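Local coordinates for haloacid dehalogenase domain protein hydrolase (Planctomyces limnophilus, PDB 4OVY) that probably acts as a metal-dependent hydrolase of the haloacid dehalogenase superfamily, possibly a phosphatase, and binds calcium, at residues A[36-41]-A[226-231]; A[138-143]-A[299-304]. All coordinates share one frame; numbering follows the deposited sequence.

Contact 1: residues A[36-41]-A[226-231]; sequences ERIVTF and RRPVMA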
# COMPACT_ATOMS: atom_id res chain seq x y z
N GLU A 36 14.08 6.56 3.18
CA GLU A 36 13.75 7.06 1.84
C GLU A 36 14.26 6.17 0.70
O GLU A 36 13.97 6.44 -0.47
CB GLU A 36 14.29 8.49 1.66
CG GLU A 36 13.57 9.54 2.50
CD GLU A 36 14.26 10.90 2.47
OE1 GLU A 36 14.75 11.34 1.41
OE2 GLU A 36 14.33 11.54 3.53
N ARG A 37 14.99 5.11 1.03
CA ARG A 37 15.59 4.23 0.02
C ARG A 37 14.57 3.25 -0.56
O ARG A 37 14.58 2.06 -0.26
CB ARG A 37 16.78 3.49 0.61
CG ARG A 37 17.89 4.44 1.06
CD ARG A 37 19.08 3.68 1.62
NE ARG A 37 19.95 4.60 2.34
CZ ARG A 37 20.93 4.25 3.15
NH1 ARG A 37 21.23 2.97 3.36
NH2 ARG A 37 21.63 5.20 3.76
N ILE A 38 13.71 3.78 -1.42
CA ILE A 38 12.66 3.02 -2.08
C ILE A 38 13.09 2.77 -3.51
O ILE A 38 13.49 3.71 -4.22
CB ILE A 38 11.33 3.82 -2.13
CG1 ILE A 38 10.87 4.22 -0.72
CG2 ILE A 38 10.25 3.05 -2.87
CD1 ILE A 38 10.82 3.08 0.26
N VAL A 39 13.02 1.51 -3.93
CA VAL A 39 13.30 1.12 -5.31
C VAL A 39 12.14 0.29 -5.86
O VAL A 39 11.63 -0.60 -5.18
CB VAL A 39 14.64 0.36 -5.45
CG1 VAL A 39 14.69 -0.88 -4.57
CG2 VAL A 39 14.90 -0.02 -6.90
N THR A 40 11.73 0.60 -7.09
CA THR A 40 10.59 -0.05 -7.72
C THR A 40 11.01 -0.81 -8.98
O THR A 40 11.78 -0.31 -9.80
CB THR A 40 9.47 0.95 -8.08
OG1 THR A 40 10.00 2.02 -8.88
CG2 THR A 40 8.83 1.50 -6.83
N PHE A 41 10.49 -2.03 -9.10
CA PHE A 41 10.74 -2.90 -10.24
C PHE A 41 9.42 -3.28 -10.90
O PHE A 41 8.47 -3.67 -10.23
CB PHE A 41 11.39 -4.21 -9.78
CG PHE A 41 12.76 -4.05 -9.20
CD1 PHE A 41 12.94 -3.70 -7.87
CD2 PHE A 41 13.89 -4.27 -9.98
CE1 PHE A 41 14.21 -3.55 -7.34
CE2 PHE A 41 15.16 -4.12 -9.45
CZ PHE A 41 15.32 -3.76 -8.13
N ARG A 226 5.79 7.97 -1.43
CA ARG A 226 7.16 8.48 -1.62
C ARG A 226 7.53 8.38 -3.09
O ARG A 226 7.10 7.47 -3.77
CB ARG A 226 8.17 7.64 -0.82
CG ARG A 226 8.03 7.60 0.70
CD ARG A 226 9.04 6.61 1.31
NE ARG A 226 9.09 6.54 2.78
CZ ARG A 226 9.64 7.47 3.56
NH1 ARG A 226 9.65 7.30 4.89
NH2 ARG A 226 10.18 8.57 3.05
N ARG A 227 8.37 9.29 -3.57
CA ARG A 227 9.00 9.12 -4.88
C ARG A 227 10.18 8.16 -4.69
O ARG A 227 11.05 8.42 -3.86
CB ARG A 227 9.50 10.46 -5.41
CG ARG A 227 10.00 10.40 -6.85
CD ARG A 227 10.78 11.66 -7.22
NE ARG A 227 10.03 12.88 -6.94
CZ ARG A 227 9.25 13.53 -7.80
NH1 ARG A 227 8.63 14.63 -7.40
NH2 ARG A 227 9.07 13.11 -9.05
N PRO A 228 10.21 7.04 -5.45
CA PRO A 228 11.37 6.15 -5.34
C PRO A 228 12.67 6.83 -5.78
O PRO A 228 12.63 7.76 -6.59
CB PRO A 228 11.02 4.98 -6.27
CG PRO A 228 9.52 5.03 -6.39
CD PRO A 228 9.17 6.48 -6.33
N VAL A 229 13.80 6.37 -5.26
CA VAL A 229 15.10 6.90 -5.68
C VAL A 229 15.73 6.06 -6.80
O VAL A 229 16.75 6.46 -7.37
CB VAL A 229 16.07 7.04 -4.49
CG1 VAL A 229 15.44 7.92 -3.41
CG2 VAL A 229 16.46 5.68 -3.94
N MSE A 230 15.12 4.92 -7.11
CA MSE A 230 15.58 4.07 -8.21
C MSE A 230 14.42 3.28 -8.76
O MSE A 230 13.47 2.98 -8.03
CB MSE A 230 16.66 3.15 -7.66
CG MSE A 230 17.31 2.27 -8.70
SE MSE A 230 18.75 1.27 -7.78
CE MSE A 230 19.03 -0.14 -9.13
N ALA A 231 14.47 2.98 -10.05
CA ALA A 231 13.45 2.16 -10.69
C ALA A 231 14.05 1.38 -11.84
O ALA A 231 14.95 1.86 -12.53
CB ALA A 231 12.29 3.02 -11.18
O HOH W 1 11.88 7.92 -1.39
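The carbonyl oxygen of Glu36 packs against CG1 of Val229 and accepts two hydrogen bonds. One comes from a water that also donates to Arg227 O. The other comes from the amide of Ile38, at 2.8 Å from Ile38 N to Glu36 O. Two residues on, Ile38 O accepts the amide of Val229, Val229 N to Ile38 O at 2.9 Å, and the donor sits nearly in line with the C=O bond. Thr40 N then donates to Met230 O at 3.1 Å. Strands 38-41 and 230-233 run parallel in the central sheet of the HAD fold, with Val39 bridged to Met230 and Thr40 to Ala231. Strand 156-161 pairs with the other edge of 38-41, and Asp42, a calcium ligand, directly follows Phe41. On one face, Val39 and Met230, a selenomethionine, lie side by side. CG2 of Val39 is anti to its backbone N and meets CB of Met230 at 3.7 Å. On the other face, CG2 of Thr40 touches CG of Pro228 at 3.6 Å, and helix 239-246 covers this side. Thr40 OG1 faces CB of Ala231; it is buried and has no polar partner in the model. At the outer end, the extended chain of Arg226 crosses Ile38 at about a right angle, CD against CG1 at 3.6 Å. Its NE forms a salt bridge with Glu181 of the second subunit.

Contact 2: residues A[138-143]-A[299-304]; sequences CVYQPM and KVIFPE. With EDO (1,2-ethanediol), chain F.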
# COMPACT_ATOMS: atom_id res chain seq x y z
N CYS A 138 11.81 -19.22 -14.02
CA CYS A 138 12.21 -18.43 -15.18
C CYS A 138 12.41 -16.97 -14.77
O CYS A 138 12.09 -16.03 -15.52
CB CYS A 138 11.18 -18.59 -16.30
SG CYS A 138 10.98 -20.33 -16.80
N VAL A 139 12.97 -16.79 -13.58
CA VAL A 139 13.32 -15.49 -13.04
C VAL A 139 14.79 -15.24 -13.37
O VAL A 139 15.54 -16.18 -13.64
CB VAL A 139 13.07 -15.39 -11.52
CG1 VAL A 139 11.59 -15.57 -11.21
CG2 VAL A 139 13.90 -16.42 -10.75
N TYR A 140 15.19 -13.97 -13.37
CA TYR A 140 16.54 -13.59 -13.76
C TYR A 140 17.48 -13.57 -12.56
O TYR A 140 17.33 -12.76 -11.65
CB TYR A 140 16.54 -12.23 -14.46
CG TYR A 140 15.60 -12.15 -15.65
CD1 TYR A 140 15.47 -13.22 -16.53
CD2 TYR A 140 14.85 -11.01 -15.89
CE1 TYR A 140 14.62 -13.15 -17.62
CE2 TYR A 140 14.00 -10.92 -16.97
CZ TYR A 140 13.88 -11.99 -17.83
OH TYR A 140 13.03 -11.91 -18.91
N GLN A 141 18.45 -14.48 -12.58
CA GLN A 141 19.42 -14.61 -11.51
C GLN A 141 20.16 -13.30 -11.23
O GLN A 141 20.35 -12.94 -10.06
CB GLN A 141 20.40 -15.75 -11.83
CG GLN A 141 21.58 -15.87 -10.88
CD GLN A 141 21.17 -16.24 -9.46
OE1 GLN A 141 20.20 -16.96 -9.23
NE2 GLN A 141 21.94 -15.76 -8.49
N PRO A 142 20.56 -12.56 -12.28
CA PRO A 142 21.19 -11.26 -12.00
C PRO A 142 20.28 -10.28 -11.27
O PRO A 142 20.76 -9.47 -10.47
CB PRO A 142 21.56 -10.75 -13.40
CG PRO A 142 21.68 -11.97 -14.23
CD PRO A 142 20.62 -12.89 -13.71
N MSE A 143 18.97 -10.36 -11.50
CA MSE A 143 18.04 -9.47 -10.80
C MSE A 143 17.83 -9.94 -9.38
O MSE A 143 17.64 -9.12 -8.49
CB MSE A 143 16.71 -9.35 -11.56
CG MSE A 143 16.91 -8.76 -12.96
SE MSE A 143 17.59 -6.91 -12.90
CE MSE A 143 15.93 -6.06 -12.29
N LYS A 299 26.12 -12.82 -17.05
CA LYS A 299 26.92 -14.04 -17.20
C LYS A 299 26.04 -15.27 -17.29
O LYS A 299 26.39 -16.25 -17.94
CB LYS A 299 27.87 -14.21 -16.01
CG LYS A 299 28.95 -13.14 -15.87
CD LYS A 299 29.91 -13.52 -14.73
CE LYS A 299 30.71 -12.34 -14.21
NZ LYS A 299 31.76 -11.94 -15.16
N VAL A 300 24.90 -15.21 -16.60
CA VAL A 300 23.86 -16.23 -16.67
C VAL A 300 22.52 -15.52 -16.68
O VAL A 300 22.43 -14.37 -16.26
CB VAL A 300 23.93 -17.23 -15.47
CG1 VAL A 300 25.27 -17.93 -15.45
CG2 VAL A 300 23.68 -16.53 -14.14
N ILE A 301 21.48 -16.19 -17.18
CA ILE A 301 20.15 -15.60 -17.19
C ILE A 301 19.32 -16.14 -16.03
O ILE A 301 18.87 -15.37 -15.18
CB ILE A 301 19.42 -15.86 -18.53
CG1 ILE A 301 20.27 -15.38 -19.71
CG2 ILE A 301 18.05 -15.19 -18.53
CD1 ILE A 301 20.64 -13.91 -19.66
N PHE A 302 19.13 -17.45 -16.00
CA PHE A 302 18.27 -18.09 -15.00
C PHE A 302 19.10 -18.78 -13.92
O PHE A 302 20.24 -19.15 -14.16
CB PHE A 302 17.35 -19.10 -15.68
CG PHE A 302 16.53 -18.51 -16.80
CD1 PHE A 302 15.48 -17.65 -16.53
CD2 PHE A 302 16.84 -18.79 -18.11
CE1 PHE A 302 14.73 -17.10 -17.56
CE2 PHE A 302 16.11 -18.24 -19.15
CZ PHE A 302 15.05 -17.40 -18.87
N PRO A 303 18.52 -18.96 -12.72
CA PRO A 303 19.21 -19.74 -11.68
C PRO A 303 19.33 -21.21 -12.07
O PRO A 303 18.55 -21.72 -12.88
CB PRO A 303 18.31 -19.60 -10.44
CG PRO A 303 17.16 -18.75 -10.83
CD PRO A 303 17.18 -18.51 -12.30
N GLU A 304 20.31 -21.90 -11.49
CA GLU A 304 20.42 -23.34 -11.66
C GLU A 304 19.21 -24.03 -11.03
O GLU A 304 18.63 -23.53 -10.06
CB GLU A 304 21.71 -23.87 -11.03
CG GLU A 304 22.97 -23.37 -11.74
CD GLU A 304 24.21 -24.17 -11.37
OE1 GLU A 304 24.25 -24.75 -10.26
OE2 GLU A 304 25.15 -24.20 -12.19
C1 EDO F . 20.27 -14.21 -4.02
O1 EDO F . 21.53 -13.56 -3.86
C2 EDO F . 20.25 -14.94 -5.35
O2 EDO F . 21.34 -15.87 -5.40
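Gln141 N donates to Ile301 O at 2.8 Å, the one hydrogen bond between 138-143 and 299-304. The N-H...O angle is 150°, and the donor is tilted 20° from the carbonyl plane. The same oxygen receives a CA-H...O contact from Tyr140. Tyr140 is the N-cap residue of helix 141-152, so the loop carbonyl meets an amide of the first turn. Pro142 follows in that turn, and its CG lies 3.2 Å from Val300 O, a buried carbonyl oxygen with no polar partner in the model.

The tight part lies around Phe302. Its CG is anti to its own carbonyl carbon, and the ring rests beside the backbone of 138-139. Val139 O and Cys138 O meet the ring at its edge, the first at 3.2 Å from CD1. CG2 of Ile301 stands over the centre of one face and also touches CD1 of Tyr140 at 3.8 Å. Tyr140 and Phe302 lie side by side, CE1 to CE1. Tyr140 OH is hydrogen-bonded to Glu265; the side chain of Tyr140 lies about 9 Å from the bound calcium ion. Pro303 CD packs on Val139 O at 3.1 Å.

The outer side is looser. Gln141 bends at chi2 (65°) and lies beside exposed Val300, CG to CG2 at 3.9 Å. Its OE1 faces CB of Pro303. Its NE2 donates to Glu145 and to O2 of a 1,2-ethanediol, probably from the crystallisation liquor.

No charged pair links the two segments. The position of the C-terminal loop therefore rests on one directional backbone bond, on CA-H...O contacts, and on the close fit of carbonyl oxygens and apolar groups round Phe302.

Contact 1 belongs to the core and contact 2 lies nearer the surface, with centres 23 Å apart. Contact 1 joins two neighbouring strands of the central sheet through two backbone hydrogen bonds. Its side chains lie on both faces of that sheet, and its outer end reaches the second subunit. Contact 2 ties a loop near the C-terminus to the start of helix 141-152. It relies more on rings and prolines, and no other subunit touches it. The two meet where this helix covers the sheet: CE2 of Phe41 is 3.5 Å from CE of Met143, a selenomethionine. The calcium ion lies about 12 Å from the side chain of Ala231 and about 9 Å from that of Tyr140.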